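Local atomic coordinates of putative iron-uptake ABC transport system periplasmic iron-binding protein (Campylobacter jejuni, PDB entry 1Y4T), a protein that binds ferric iron and probably delivers it in the periplasm to an ABC transporter for uptake into the cell. Residues Trp96-Lys101 with Ile233-Ile238; Leu147-Ile152 with Lys306-Ile311. All coordinates share one frame; numbering follows the deposited sequence.

Both contacts are buried, but they share no helix or strand: interaction 1 lies in the sheet nearer the centre of the chain, interaction 2 between two helices further out. The centre of interaction 1 is about 8 Å from the centre of the chain; it pairs two strands of the mixed sheet, through backbone hydrogen bonds and a beta bulge, with the S236 side chain about 8 Å from the bound iron(III). Interaction 2, its centre about 15 Å from that of the chain, packs two helices by aliphatic side chains with no hydrogen bond between them, and the far side of 306-311 meets solvent. The centres of the two contacts are about 19 Å apart, and the segments alternate along the chain.

Interaction 1: Trp96-Lys101 with Ile233-Ile238; sequences WFAITK and INISGI
F97-K101 and I235-I238 pair as antiparallel strands whose register slips by one residue at a classic beta bulge, where I99 and T100 both face S236. S236 O takes both amide N-H groups from the same face of its carbonyl plane: I99 N lies 2.8 Å from S236 O in a nearly straight bond (168°), and T100 N is 3.3 Å from the same oxygen. Before the bulge, I238 N donates to F97 O; after it, S236 N donates to T100 O from above the plane of that carbonyl, off its lone pairs. I238 O also sits in the plane of the F97 ring, at its edge, near CD1.

The methyl of A98 rests against CG2 and CD1 of I235, with A98 CB to I235 CG2 at 3.7 Å. The CD1 end of I235 continues toward W96 CZ3, and helix 61-69 packs against both residues. I99 and I238 cross at about a right angle and touch through their CG2 methyls, 3.6 Å apart. The two strands run on past these residues as 97-109 and 233-241, part of the mixed sheet of a periplasmic binding protein; helix 247-257 packs on F97, I99 and I238.

With chi1 at 178°, S236 OG swings opposite its own backbone N, past the I99 side chain (I99 CD1 to S236 OG 3.4 Å), and is hydrogen-bonded to T58 O and R10 NH1. T100 OG1 lies alongside S236 CB and is hydrogen-bonded to E272 OE2. At the far end the bent K101 chain crosses I233 obliquely, its CG only 3.3 Å from I233 CG2, tight for two carbons, while K101 NZ forms a salt bridge with E293. N234 turns away from the pairing, its side chain about 5 Å from that of the iron ligand Y143.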
ATOM      1  N   TRP A  96      -4.047 -12.165  -9.378  1.00 14.13           N
ATOM      2  CA  TRP A  96      -3.993 -10.767  -8.903  1.00 13.68           C
ATOM      3  C   TRP A  96      -3.068  -9.936  -9.788  1.00 13.23           C
ATOM      4  O   TRP A  96      -2.162 -10.483 -10.415  1.00 13.72           O
ATOM      5  CB  TRP A  96      -3.546 -10.670  -7.431  1.00 12.72           C
ATOM      6  CG  TRP A  96      -2.228 -11.350  -7.131  1.00 12.92           C
ATOM      7  CD1 TRP A  96      -2.061 -12.599  -6.609  1.00 12.86           C
ATOM      8  CD2 TRP A  96      -0.910 -10.832  -7.350  1.00 11.58           C
ATOM      9  NE1 TRP A  96      -0.725 -12.887  -6.476  1.00 11.04           N
ATOM     10  CE2 TRP A  96       0.007 -11.831  -6.951  1.00 12.27           C
ATOM     11  CE3 TRP A  96      -0.408  -9.630  -7.852  1.00 12.73           C
ATOM     12  CZ2 TRP A  96       1.403 -11.659  -7.026  1.00 15.64           C
ATOM     13  CZ3 TRP A  96       0.980  -9.461  -7.917  1.00 14.60           C
ATOM     14  CH2 TRP A  96       1.863 -10.475  -7.509  1.00 13.74           C
ATOM     15  N   PHE A  97      -3.285  -8.619  -9.787  1.00 13.18           N
ATOM     16  CA  PHE A  97      -2.646  -7.676 -10.697  1.00 12.29           C
ATOM     17  C   PHE A  97      -2.481  -6.322 -10.038  1.00 11.98           C
ATOM     18  O   PHE A  97      -3.467  -5.779  -9.531  1.00 10.35           O
ATOM     19  CB  PHE A  97      -3.513  -7.519 -11.956  1.00 12.17           C
ATOM     20  CG  PHE A  97      -3.791  -8.826 -12.669  1.00 13.08           C
ATOM     21  CD1 PHE A  97      -4.812  -9.654 -12.231  1.00 12.11           C
ATOM     22  CD2 PHE A  97      -3.013  -9.242 -13.733  1.00 11.67           C
ATOM     23  CE1 PHE A  97      -5.088 -10.860 -12.866  1.00 13.98           C
ATOM     24  CE2 PHE A  97      -3.272 -10.468 -14.370  1.00 12.29           C
ATOM     25  CZ  PHE A  97      -4.307 -11.271 -13.929  1.00 15.07           C
ATOM     26  N   ALA A  98      -1.263  -5.760 -10.064  1.00 11.10           N
ATOM     27  CA  ALA A  98      -1.036  -4.405  -9.551  1.00 11.07           C
ATOM     28  C   ALA A  98      -1.750  -3.348 -10.387  1.00 10.71           C
ATOM     29  O   ALA A  98      -1.788  -3.422 -11.621  1.00 12.01           O
ATOM     30  CB  ALA A  98       0.480  -4.074  -9.460  1.00 10.13           C
ATOM     31  N   ILE A  99      -2.306  -2.362  -9.712  1.00 11.18           N
ATOM     32  CA  ILE A  99      -2.832  -1.173 -10.370  1.00 10.89           C
ATOM     33  C   ILE A  99      -1.982   0.059 -10.075  1.00 11.54           C
ATOM     34  O   ILE A  99      -2.004   1.029 -10.841  1.00 12.23           O
ATOM     35  CB  ILE A  99      -4.294  -0.916  -9.978  1.00 11.50           C
ATOM     36  CG1 ILE A  99      -4.417  -0.576  -8.492  1.00 11.29           C
ATOM     37  CG2 ILE A  99      -5.179  -2.083 -10.432  1.00 14.48           C
ATOM     38  CD1 ILE A  99      -5.741   0.112  -8.113  1.00 12.77           C
ATOM     39  N   THR A 100      -1.260   0.038  -8.957  1.00 12.01           N
ATOM     40  CA  THR A 100      -0.305   1.081  -8.610  1.00 12.08           C
ATOM     41  C   THR A 100       0.857   0.543  -7.793  1.00 12.25           C
ATOM     42  O   THR A 100       0.841  -0.578  -7.255  1.00 13.26           O
ATOM     43  CB  THR A 100      -0.912   2.220  -7.752  1.00 12.52           C
ATOM     44  OG1 THR A 100      -1.257   1.690  -6.471  1.00 11.28           O
ATOM     45  CG2 THR A 100      -2.201   2.856  -8.336  1.00 13.05           C
ATOM     46  N   LYS A 101       1.856   1.395  -7.679  1.00 12.63           N
ATOM     47  CA  LYS A 101       2.940   1.220  -6.735  1.00 13.56           C
ATOM     48  C   LYS A 101       2.949   2.297  -5.672  1.00 11.81           C
ATOM     49  O   LYS A 101       2.518   3.411  -5.916  1.00 11.91           O
ATOM     50  CB  LYS A 101       4.241   1.377  -7.465  1.00 13.88           C
ATOM     51  CG  LYS A 101       5.169   0.359  -7.160  1.00 21.58           C
ATOM     52  CD  LYS A 101       5.242  -0.578  -8.339  1.00 26.62           C
ATOM     53  CE  LYS A 101       6.696  -0.921  -8.641  1.00 29.60           C
ATOM     54  NZ  LYS A 101       7.532   0.246  -9.073  1.00 32.15           N
ATOM     55  N   ILE A 233       8.768  -1.397  -1.686  1.00 11.36           N
ATOM     56  CA  ILE A 233       7.624  -1.138  -2.548  1.00 13.08           C
ATOM     57  C   ILE A 233       6.501  -2.123  -2.217  1.00 12.83           C
ATOM     58  O   ILE A 233       6.731  -3.311  -1.962  1.00 13.28           O
ATOM     59  CB  ILE A 233       8.031  -1.228  -4.044  1.00 13.43           C
ATOM     60  CG1 ILE A 233       8.821   0.015  -4.464  1.00 17.74           C
ATOM     61  CG2 ILE A 233       6.858  -1.348  -4.961  1.00 15.24           C
ATOM     62  CD1 ILE A 233      10.178   0.034  -3.916  1.00 22.01           C
ATOM     63  N   ASN A 234       5.288  -1.598  -2.210  1.00 12.36           N
ATOM     64  CA  ASN A 234       4.068  -2.369  -2.096  1.00 11.64           C
ATOM     65  C   ASN A 234       3.162  -1.934  -3.239  1.00 12.03           C
ATOM     66  O   ASN A 234       3.468  -0.971  -3.917  1.00 12.45           O
ATOM     67  CB  ASN A 234       3.384  -2.108  -0.744  1.00 12.11           C
ATOM     68  CG  ASN A 234       2.489  -3.261  -0.293  1.00 10.12           C
ATOM     69  OD1 ASN A 234       2.076  -4.097  -1.087  1.00 10.39           O
ATOM     70  ND2 ASN A 234       2.153  -3.273   0.990  1.00 12.95           N
ATOM     71  N   ILE A 235       2.095  -2.673  -3.484  1.00 10.32           N
ATOM     72  CA  ILE A 235       1.169  -2.360  -4.557  1.00 10.47           C
ATOM     73  C   ILE A 235      -0.250  -2.206  -4.026  1.00 10.59           C
ATOM     74  O   ILE A 235      -0.599  -2.779  -3.014  1.00 11.78           O
ATOM     75  CB  ILE A 235       1.182  -3.460  -5.655  1.00 11.15           C
ATOM     76  CG1 ILE A 235       0.847  -4.849  -5.089  1.00 12.81           C
ATOM     77  CG2 ILE A 235       2.478  -3.493  -6.384  1.00 10.13           C
ATOM     78  CD1 ILE A 235       0.212  -5.705  -6.088  1.00 14.80           C
ATOM     79  N   SER A 236      -1.060  -1.429  -4.726  1.00 10.85           N
ATOM     80  CA  SER A 236      -2.496  -1.560  -4.671  1.00 10.69           C
ATOM     81  C   SER A 236      -2.781  -2.494  -5.847  1.00 10.68           C
ATOM     82  O   SER A 236      -2.139  -2.369  -6.893  1.00 10.57           O
ATOM     83  CB  SER A 236      -3.157  -0.191  -4.893  1.00 10.83           C
ATOM     84  OG  SER A 236      -4.560  -0.295  -4.900  1.00 12.51           O
ATOM     85  N   GLY A 237      -3.712  -3.417  -5.689  1.00 10.83           N
ATOM     86  CA  GLY A 237      -3.989  -4.396  -6.728  1.00 12.02           C
ATOM     87  C   GLY A 237      -5.425  -4.891  -6.784  1.00 12.18           C
ATOM     88  O   GLY A 237      -6.234  -4.594  -5.911  1.00 11.32           O
ATOM     89  N   ILE A 238      -5.706  -5.712  -7.793  1.00 12.20           N
ATOM     90  CA  ILE A 238      -7.067  -6.085  -8.151  1.00 11.76           C
ATOM     91  C   ILE A 238      -7.141  -7.551  -8.587  1.00 12.13           C
ATOM     92  O   ILE A 238      -6.195  -8.088  -9.135  1.00 12.39           O
ATOM     93  CB  ILE A 238      -7.613  -5.144  -9.251  1.00 12.41           C
ATOM     94  CG1 ILE A 238      -9.107  -5.337  -9.441  1.00 12.48           C
ATOM     95  CG2 ILE A 238      -6.874  -5.304 -10.604  1.00 10.95           C
ATOM     96  CD1 ILE A 238      -9.752  -4.131 -10.103  1.00 12.34           C
TER

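Interaction 2: Leu147-Ile152 with Lys306-Ile311; sequences LLASII and KEAVKI
I152 and I311 reach toward each other tip to tip, their CD1 methyls meeting at 3.8 Å between two helices that cross at 107°, with axes 8.3 Å apart at closest approach. In both isoleucines CG1 stands beside the backbone N and opposite the carbonyl carbon (chi1 -64° in I152, -75° in I311), and the chain is extended beyond it, which carries each CD1 toward the opposing helix. I152 CD1 also lies over the backbone where E307 joins A308, 3.5 Å from A308 N, and touches the CB of E307. The rest of E307 leads away, and its carboxylate has a long salt bridge to K310 on the same helix.

L148 enters one turn earlier and runs aslant past I311. Its CD1 branch meets I311 and A308 O, 3.8 Å from I311 CG2 and 3.4 Å from A308 O. At the small A308 the backbones come closest, A149 CA to A308 CA 5.2 Å, and its methyl lies 4.0 Å from L148 CB and close to A149 N. The side chains meet carbon against carbon, and the backbone N and O of A308 are also touched by carbon.

The pair joins helix 142-155, which also carries the iron ligand Y143 about 10 Å from L148 between side chains, to helix 305-315 near the C-terminal end of the chain. A160 of helix 157-170 touches L148, I152 and I311 and so adds a third helix to the cluster, and I301 of helix 298-302 packs on A149.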
ATOM      1  N   LEU A 147       5.469  -4.739   5.400  1.00 13.43           N
ATOM      2  CA  LEU A 147       6.796  -4.191   5.583  1.00 13.61           C
ATOM      3  C   LEU A 147       7.635  -5.193   6.394  1.00 13.92           C
ATOM      4  O   LEU A 147       8.766  -5.464   6.049  1.00 14.44           O
ATOM      5  CB  LEU A 147       6.748  -2.850   6.318  1.00 13.56           C
ATOM      6  CG  LEU A 147       8.096  -2.232   6.675  1.00 12.83           C
ATOM      7  CD1 LEU A 147       8.948  -2.031   5.425  1.00 14.88           C
ATOM      8  CD2 LEU A 147       7.883  -0.922   7.368  1.00 12.95           C
ATOM      9  N   LEU A 148       7.058  -5.741   7.457  1.00 14.72           N
ATOM     10  CA  LEU A 148       7.791  -6.702   8.300  1.00 15.27           C
ATOM     11  C   LEU A 148       8.054  -7.964   7.511  1.00 14.48           C
ATOM     12  O   LEU A 148       9.134  -8.533   7.607  1.00 13.75           O
ATOM     13  CB  LEU A 148       7.028  -7.022   9.584  1.00 16.04           C
ATOM     14  CG  LEU A 148       7.861  -7.335  10.845  1.00 18.03           C
ATOM     15  CD1 LEU A 148       7.082  -8.208  11.812  1.00 18.36           C
ATOM     16  CD2 LEU A 148       9.234  -7.886  10.629  1.00 20.03           C
ATOM     17  N   ALA A 149       7.100  -8.368   6.677  1.00 14.16           N
ATOM     18  CA  ALA A 149       7.284  -9.510   5.800  1.00 14.43           C
ATOM     19  C   ALA A 149       8.519  -9.310   4.916  1.00 14.41           C
ATOM     20  O   ALA A 149       9.291 -10.251   4.682  1.00 14.92           O
ATOM     21  CB  ALA A 149       6.039  -9.770   4.955  1.00 13.93           C
ATOM     22  N   SER A 150       8.713  -8.083   4.424  1.00 13.70           N
ATOM     23  CA  SER A 150       9.858  -7.790   3.562  1.00 13.48           C
ATOM     24  C   SER A 150      11.191  -7.814   4.308  1.00 13.97           C
ATOM     25  O   SER A 150      12.200  -8.205   3.731  1.00 13.82           O
ATOM     26  CB  SER A 150       9.696  -6.451   2.822  1.00 12.37           C
ATOM     27  OG  SER A 150       9.951  -5.341   3.651  1.00 12.12           O
ATOM     28  N   ILE A 151      11.171  -7.393   5.569  1.00 15.21           N
ATOM     29  CA  ILE A 151      12.334  -7.457   6.418  1.00 16.84           C
ATOM     30  C   ILE A 151      12.701  -8.913   6.704  1.00 17.74           C
ATOM     31  O   ILE A 151      13.881  -9.239   6.733  1.00 18.45           O
ATOM     32  CB  ILE A 151      12.149  -6.600   7.696  1.00 16.71           C
ATOM     33  CG1 ILE A 151      12.204  -5.106   7.322  1.00 15.82           C
ATOM     34  CG2 ILE A 151      13.241  -6.918   8.724  1.00 18.58           C
ATOM     35  CD1 ILE A 151      11.711  -4.196   8.403  1.00 15.11           C
ATOM     36  N   ILE A 152      11.703  -9.786   6.890  1.00 18.85           N
ATOM     37  CA  ILE A 152      11.969 -11.227   7.041  1.00 19.14           C
ATOM     38  C   ILE A 152      12.558 -11.805   5.748  1.00 19.50           C
ATOM     39  O   ILE A 152      13.521 -12.568   5.787  1.00 19.19           O
ATOM     40  CB  ILE A 152      10.694 -12.000   7.430  1.00 19.53           C
ATOM     41  CG1 ILE A 152      10.174 -11.573   8.809  1.00 19.68           C
ATOM     42  CG2 ILE A 152      10.961 -13.543   7.440  1.00 20.36           C
ATOM     43  CD1 ILE A 152       8.740 -11.993   9.047  1.00 19.46           C
ATOM     44  N   LYS A 306       2.692 -14.706   7.404  1.00 23.10           N
ATOM     45  CA  LYS A 306       2.397 -15.393   8.671  1.00 24.14           C
ATOM     46  C   LYS A 306       3.450 -15.108   9.725  1.00 24.13           C
ATOM     47  O   LYS A 306       3.115 -14.807  10.873  1.00 24.35           O
ATOM     48  CB  LYS A 306       2.331 -16.903   8.441  1.00 24.91           C
ATOM     49  CG  LYS A 306       2.159 -17.757   9.695  1.00 28.05           C
ATOM     50  CD  LYS A 306       2.653 -19.187   9.469  1.00 31.91           C
ATOM     51  CE  LYS A 306       2.016 -19.804   8.222  1.00 33.63           C
ATOM     52  NZ  LYS A 306       2.775 -19.491   6.973  1.00 35.87           N
ATOM     53  N   GLU A 307       4.724 -15.236   9.346  1.00 23.68           N
ATOM     54  CA  GLU A 307       5.820 -15.006  10.281  1.00 23.53           C
ATOM     55  C   GLU A 307       5.841 -13.571  10.759  1.00 21.95           C
ATOM     56  O   GLU A 307       6.255 -13.309  11.881  1.00 20.52           O
ATOM     57  CB  GLU A 307       7.167 -15.354   9.660  1.00 24.24           C
ATOM     58  CG  GLU A 307       7.458 -16.837   9.630  1.00 28.61           C
ATOM     59  CD  GLU A 307       7.533 -17.440  11.022  1.00 31.95           C
ATOM     60  OE1 GLU A 307       8.415 -17.006  11.808  1.00 32.73           O
ATOM     61  OE2 GLU A 307       6.680 -18.320  11.319  1.00 35.30           O
ATOM     62  N   ALA A 308       5.394 -12.655   9.895  1.00 20.11           N
ATOM     63  CA  ALA A 308       5.262 -11.246  10.259  1.00 19.46           C
ATOM     64  C   ALA A 308       4.250 -11.044  11.387  1.00 18.44           C
ATOM     65  O   ALA A 308       4.549 -10.406  12.391  1.00 18.37           O
ATOM     66  CB  ALA A 308       4.868 -10.399   9.026  1.00 18.81           C
ATOM     67  N   VAL A 309       3.053 -11.587  11.216  1.00 18.54           N
ATOM     68  CA  VAL A 309       2.001 -11.473  12.228  1.00 18.15           C
ATOM     69  C   VAL A 309       2.475 -12.150  13.535  1.00 18.19           C
ATOM     70  O   VAL A 309       2.331 -11.604  14.635  1.00 16.78           O
ATOM     71  CB  VAL A 309       0.679 -12.075  11.747  1.00 18.06           C
ATOM     72  CG1 VAL A 309      -0.403 -11.917  12.820  1.00 19.54           C
ATOM     73  CG2 VAL A 309       0.215 -11.441  10.419  1.00 18.87           C
ATOM     74  N   LYS A 310       3.092 -13.319  13.386  1.00 19.06           N
ATOM     75  CA  LYS A 310       3.687 -14.048  14.517  1.00 18.96           C
ATOM     76  C   LYS A 310       4.630 -13.175  15.321  1.00 18.84           C
ATOM     77  O   LYS A 310       4.455 -13.039  16.520  1.00 19.10           O
ATOM     78  CB  LYS A 310       4.408 -15.305  14.019  1.00 19.85           C
ATOM     79  CG  LYS A 310       5.266 -16.067  15.069  1.00 21.84           C
ATOM     80  CD  LYS A 310       6.024 -17.232  14.391  1.00 23.23           C
ATOM     81  CE  LYS A 310       6.989 -17.941  15.300  1.00 24.60           C
ATOM     82  NZ  LYS A 310       8.163 -17.104  15.721  1.00 25.96           N
ATOM     83  N   ILE A 311       5.613 -12.568  14.654  1.00 18.04           N
ATOM     84  CA  ILE A 311       6.617 -11.729  15.307  1.00 18.58           C
ATOM     85  C   ILE A 311       6.004 -10.534  16.026  1.00 17.83           C
ATOM     86  O   ILE A 311       6.328 -10.252  17.171  1.00 17.31           O
ATOM     87  CB  ILE A 311       7.662 -11.226  14.275  1.00 18.68           C
ATOM     88  CG1 ILE A 311       8.605 -12.352  13.894  1.00 18.97           C
ATOM     89  CG2 ILE A 311       8.476 -10.081  14.854  1.00 19.46           C
ATOM     90  CD1 ILE A 311       9.591 -12.047  12.733  1.00 19.59           C
TER